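PDB 5J72: putative N-acetylmuramoyl-L-alanine amidase,autolysin cwp6 from Peptoclostridium difficile, which probably cleaves the amide bond between N-acetylmuramic acid and L-alanine in peptidoglycan as a zinc-dependent autolysin attached to the cell wall through CWB2 domains. Local coordinates for residues A389-A401 with D420-S432. Sequence-based numbering, arbitrary orientation.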
loop_
_atom_site.group_PDB
_atom_site.type_symbol
_atom_site.label_atom_id
_atom_site.label_comp_id
_atom_site.label_asym_id
_atom_site.label_seq_id
_atom_site.Cartn_x
_atom_site.Cartn_y
_atom_site.Cartn_z
ATOM N N ALA A 389 -8.061 -5.935 -3.388
ATOM C CA ALA A 389 -6.600 -5.976 -3.243
ATOM C C ALA A 389 -6.068 -4.623 -2.744
ATOM O O ALA A 389 -6.680 -3.586 -2.954
ATOM C CB ALA A 389 -5.940 -6.294 -4.594
ATOM N N PRO A 390 -4.935 -4.619 -2.052
ATOM C CA PRO A 390 -4.358 -3.372 -1.536
ATOM C C PRO A 390 -3.530 -2.609 -2.522
ATOM O O PRO A 390 -3.020 -3.146 -3.514
ATOM C CB PRO A 390 -3.446 -3.851 -0.379
ATOM C CG PRO A 390 -3.039 -5.336 -0.841
ATOM C CD PRO A 390 -4.219 -5.860 -1.633
ATOM N N ILE A 391 -3.374 -1.308 -2.231
ATOM C CA ILE A 391 -2.428 -0.507 -2.990
ATOM C C ILE A 391 -1.178 -0.337 -2.080
ATOM O O ILE A 391 -1.303 0.054 -0.914
ATOM C CB ILE A 391 -3.028 0.883 -3.291
ATOM C CG1 ILE A 391 -4.188 0.707 -4.328
ATOM C CG2 ILE A 391 -1.939 1.846 -3.868
ATOM C CD1 ILE A 391 -4.960 2.064 -4.543
ATOM N N LEU A 392 -0.014 -0.642 -2.624
ATOM C CA LEU A 392 1.265 -0.430 -1.944
ATOM C C LEU A 392 1.884 0.787 -2.549
ATOM O O LEU A 392 1.889 0.902 -3.776
ATOM C CB LEU A 392 2.154 -1.644 -2.219
ATOM C CG LEU A 392 3.484 -1.579 -1.428
ATOM C CD1 LEU A 392 3.834 -2.965 -0.990
ATOM C CD2 LEU A 392 4.548 -0.960 -2.369
ATOM N N ILE A 393 2.404 1.741 -1.722
ATOM C CA ILE A 393 3.065 2.879 -2.322
ATOM C C ILE A 393 4.566 2.849 -1.923
ATOM O O ILE A 393 4.881 2.444 -0.813
ATOM C CB ILE A 393 2.457 4.247 -1.896
ATOM C CG1 ILE A 393 2.416 4.404 -0.357
ATOM C CG2 ILE A 393 0.985 4.327 -2.483
ATOM C CD1 ILE A 393 1.973 5.865 0.084
ATOM N N THR A 394 5.435 3.290 -2.817
ATOM C CA THR A 394 6.862 3.267 -2.502
ATOM C C THR A 394 7.479 4.229 -3.455
ATOM O O THR A 394 6.918 4.551 -4.503
ATOM C CB THR A 394 7.411 1.836 -2.636
ATOM O OG1 THR A 394 8.691 1.764 -1.982
ATOM C CG2 THR A 394 7.545 1.385 -4.115
ATOM N N PRO A 395 8.664 4.771 -3.104
ATOM C CA PRO A 395 9.253 5.713 -4.057
ATOM C C PRO A 395 9.678 5.038 -5.368
ATOM O O PRO A 395 9.838 3.832 -5.429
ATOM C CB PRO A 395 10.478 6.290 -3.260
ATOM C CG PRO A 395 10.080 6.123 -1.830
ATOM C CD PRO A 395 9.410 4.746 -1.832
ATOM N N LYS A 396 9.939 5.845 -6.379
ATOM C CA LYS A 396 10.309 5.301 -7.699
ATOM C C LYS A 396 11.613 4.516 -7.683
ATOM O O LYS A 396 11.752 3.572 -8.439
ATOM C CB LYS A 396 10.506 6.454 -8.699
ATOM C CG LYS A 396 9.308 7.316 -8.922
ATOM C CD LYS A 396 9.667 8.312 -10.017
ATOM C CE LYS A 396 9.917 9.666 -9.442
ATOM N NZ LYS A 396 8.994 10.662 -10.037
ATOM N N THR A 397 12.574 4.896 -6.801
ATOM C CA THR A 397 13.888 4.246 -6.856
ATOM C C THR A 397 14.187 3.232 -5.783
ATOM O O THR A 397 15.257 2.647 -5.848
ATOM C CB THR A 397 14.992 5.347 -6.871
ATOM O OG1 THR A 397 14.956 5.984 -5.588
ATOM C CG2 THR A 397 14.764 6.426 -7.963
ATOM N N TYR A 398 13.315 2.971 -4.794
ATOM C CA TYR A 398 13.622 1.901 -3.859
ATOM C C TYR A 398 12.395 1.334 -3.188
ATOM O O TYR A 398 11.361 2.009 -3.140
ATOM C CB TYR A 398 14.612 2.386 -2.727
ATOM C CG TYR A 398 14.065 3.494 -1.841
ATOM C CD1 TYR A 398 14.106 4.821 -2.249
ATOM C CD2 TYR A 398 13.546 3.213 -0.578
ATOM C CE1 TYR A 398 13.646 5.849 -1.429
ATOM C CE2 TYR A 398 13.088 4.238 0.255
ATOM C CZ TYR A 398 13.141 5.551 -0.183
ATOM O OH TYR A 398 12.677 6.571 0.599
ATOM N N VAL A 399 12.477 0.130 -2.702
ATOM C CA VAL A 399 11.385 -0.449 -1.961
ATOM C C VAL A 399 11.543 0.069 -0.535
ATOM O O VAL A 399 12.593 -0.149 0.095
ATOM C CB VAL A 399 11.424 -1.975 -1.968
ATOM C CG1 VAL A 399 10.293 -2.552 -1.071
ATOM C CG2 VAL A 399 11.301 -2.494 -3.403
ATOM N N SER A 400 10.560 0.761 -0.017
ATOM C CA SER A 400 10.661 1.189 1.358
ATOM C C SER A 400 10.907 0.035 2.345
ATOM O O SER A 400 10.340 -1.062 2.285
ATOM C CB SER A 400 9.382 1.939 1.765
ATOM O OG SER A 400 9.365 2.138 3.170
ATOM N N ALA A 401 11.804 0.288 3.340
ATOM C CA ALA A 401 12.105 -0.734 4.350
ATOM C C ALA A 401 10.913 -1.126 5.175
ATOM O O ALA A 401 10.825 -2.235 5.691
ATOM C CB ALA A 401 13.218 -0.183 5.308
ATOM N N ASP A 420 3.936 5.171 -14.848
ATOM C CA ASP A 420 5.269 5.038 -15.396
ATOM C C ASP A 420 6.292 5.813 -14.509
ATOM O O ASP A 420 5.962 6.873 -13.975
ATOM C CB ASP A 420 5.276 5.669 -16.791
ATOM C CG ASP A 420 6.587 5.384 -17.473
ATOM O OD1 ASP A 420 7.296 6.345 -17.800
ATOM O OD2 ASP A 420 6.908 4.181 -17.663
ATOM N N GLY A 421 7.500 5.293 -14.354
ATOM C CA GLY A 421 8.508 6.018 -13.584
ATOM C C GLY A 421 9.163 5.189 -12.506
ATOM O O GLY A 421 10.280 5.506 -12.113
ATOM N N MET A 422 8.477 4.156 -11.999
ATOM C CA MET A 422 9.070 3.320 -10.993
ATOM C C MET A 422 10.166 2.471 -11.662
ATOM O O MET A 422 9.939 1.948 -12.754
ATOM C CB MET A 422 8.015 2.406 -10.340
ATOM C CG MET A 422 8.609 1.573 -9.192
ATOM S SD MET A 422 7.321 0.905 -8.113
ATOM C CE MET A 422 6.653 2.374 -7.486
ATOM N N LYS A 423 11.344 2.326 -11.032
ATOM C CA LYS A 423 12.426 1.551 -11.659
ATOM C C LYS A 423 12.092 0.097 -11.787
ATOM O O LYS A 423 11.419 -0.457 -10.929
ATOM C CB LYS A 423 13.726 1.644 -10.824
ATOM C CG LYS A 423 14.178 3.067 -10.575
ATOM C CD LYS A 423 14.169 3.885 -11.828
ATOM C CE LYS A 423 15.571 4.209 -12.257
ATOM N NZ LYS A 423 15.778 5.679 -12.274
ATOM N N ASP A 424 12.599 -0.557 -12.853
ATOM C CA ASP A 424 12.343 -1.979 -13.070
ATOM C C ASP A 424 12.772 -2.743 -11.915
ATOM O O ASP A 424 12.190 -3.736 -11.500
ATOM C CB ASP A 424 13.153 -2.491 -14.305
ATOM C CG ASP A 424 12.636 -2.001 -15.651
ATOM O OD1 ASP A 424 11.520 -1.449 -15.695
ATOM O OD2 ASP A 424 13.353 -2.164 -16.656
ATOM N N SER A 425 13.889 -2.282 -11.383
ATOM C CA SER A 425 14.552 -2.844 -10.227
ATOM C C SER A 425 13.574 -2.968 -9.005
ATOM O O SER A 425 13.494 -3.991 -8.328
ATOM C CB SER A 425 15.703 -1.889 -9.882
ATOM O OG SER A 425 16.311 -2.247 -8.670
ATOM N N VAL A 426 12.859 -1.896 -8.744
ATOM C CA VAL A 426 11.912 -1.810 -7.621
ATOM C C VAL A 426 10.663 -2.688 -7.809
ATOM O O VAL A 426 10.335 -3.476 -6.922
ATOM C CB VAL A 426 11.555 -0.304 -7.541
ATOM C CG1 VAL A 426 10.514 -0.057 -6.435
ATOM C CG2 VAL A 426 12.848 0.509 -7.295
ATOM N N ILE A 427 9.998 -2.552 -8.970
ATOM C CA ILE A 427 8.783 -3.362 -9.185
ATOM C C ILE A 427 9.171 -4.881 -9.215
ATOM O O ILE A 427 8.474 -5.734 -8.630
ATOM C CB ILE A 427 8.048 -2.857 -10.482
ATOM C CG1 ILE A 427 6.660 -3.572 -10.597
ATOM C CG2 ILE A 427 8.891 -3.096 -11.742
ATOM C CD1 ILE A 427 5.678 -3.045 -9.451
ATOM N N ASN A 428 10.319 -5.212 -9.824
ATOM C CA ASN A 428 10.719 -6.621 -9.873
ATOM C C ASN A 428 11.052 -7.150 -8.521
ATOM O O ASN A 428 10.794 -8.309 -8.231
ATOM C CB ASN A 428 11.945 -6.833 -10.824
ATOM C CG ASN A 428 12.418 -8.276 -10.701
ATOM O OD1 ASN A 428 13.418 -8.552 -10.011
ATOM N ND2 ASN A 428 11.688 -9.272 -11.236
ATOM N N SER A 429 11.617 -6.286 -7.624
ATOM C CA SER A 429 11.913 -6.734 -6.259
ATOM C C SER A 429 10.620 -7.083 -5.557
ATOM O O SER A 429 10.496 -8.093 -4.868
ATOM C CB SER A 429 12.615 -5.610 -5.463
ATOM O OG SER A 429 12.728 -5.984 -4.109
ATOM N N ILE A 430 9.615 -6.183 -5.702
ATOM C CA ILE A 430 8.331 -6.446 -5.054
ATOM C C ILE A 430 7.650 -7.728 -5.621
ATOM O O ILE A 430 7.115 -8.549 -4.863
ATOM C CB ILE A 430 7.426 -5.208 -5.286
ATOM C CG1 ILE A 430 7.932 -4.057 -4.356
ATOM C CG2 ILE A 430 5.948 -5.571 -4.883
ATOM C CD1 ILE A 430 7.399 -2.676 -4.806
ATOM N N ALA A 431 7.655 -7.843 -6.946
ATOM C CA ALA A 431 7.047 -9.017 -7.631
ATOM C C ALA A 431 7.791 -10.318 -7.197
ATOM O O ALA A 431 7.137 -11.347 -6.992
ATOM C CB ALA A 431 7.104 -8.782 -9.130
ATOM N N SER A 432 9.157 -10.257 -6.970
ATOM C CA SER A 432 9.870 -11.494 -6.478
ATOM C C SER A 432 9.459 -11.834 -5.077
ATOM O O SER A 432 9.121 -12.978 -4.785
ATOM C CB SER A 432 11.390 -11.288 -6.539
ATOM O OG SER A 432 11.751 -10.845 -7.833
#
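Val426, in the first turn of helix 424-432, packs against the loop that leaves strand 391-394. Its CB lies 4.0 Å from Lys396 O. From there the two methyls part: CG2 sits against Lys396 O and the Thr397-Tyr398 peptide, 3.4 Å from Thr397 C. CG1, anti to the backbone N (chi1 178°), meets Val399 CG2 at 4.0 Å and also lies near Thr394 CG2 and Tyr398 O. The same Val399 methyl rests on Ile430 CG1, one helical turn further on, and Ile430 CD1 continues to Leu392 CD2 and Thr394 CG2. In the third CWB2 domain this packs the helix that follows strand 411-418 against strand 391-394, which pairs in parallel with strand 362-370, where Met422 also touches Val368. Met422, just ahead of the helix, bends at chi3 (-64°) and brings CE to 3.6 Å from Thr394 CG2, the two side chains meeting nearly at right angles. Thr394 OG1 itself donates to Tyr398 O and accepts from Ser400 N, bonds that tie the two ends of the 395-399 loop together. At the N-cap residue, Lys423 N gives an almost straight hydrogen bond to Lys396 O (2.9 Å, 179°). CB, CG and CD of Lys396 pack on Gly421 O, and its NZ forms a salt bridge with Asp372.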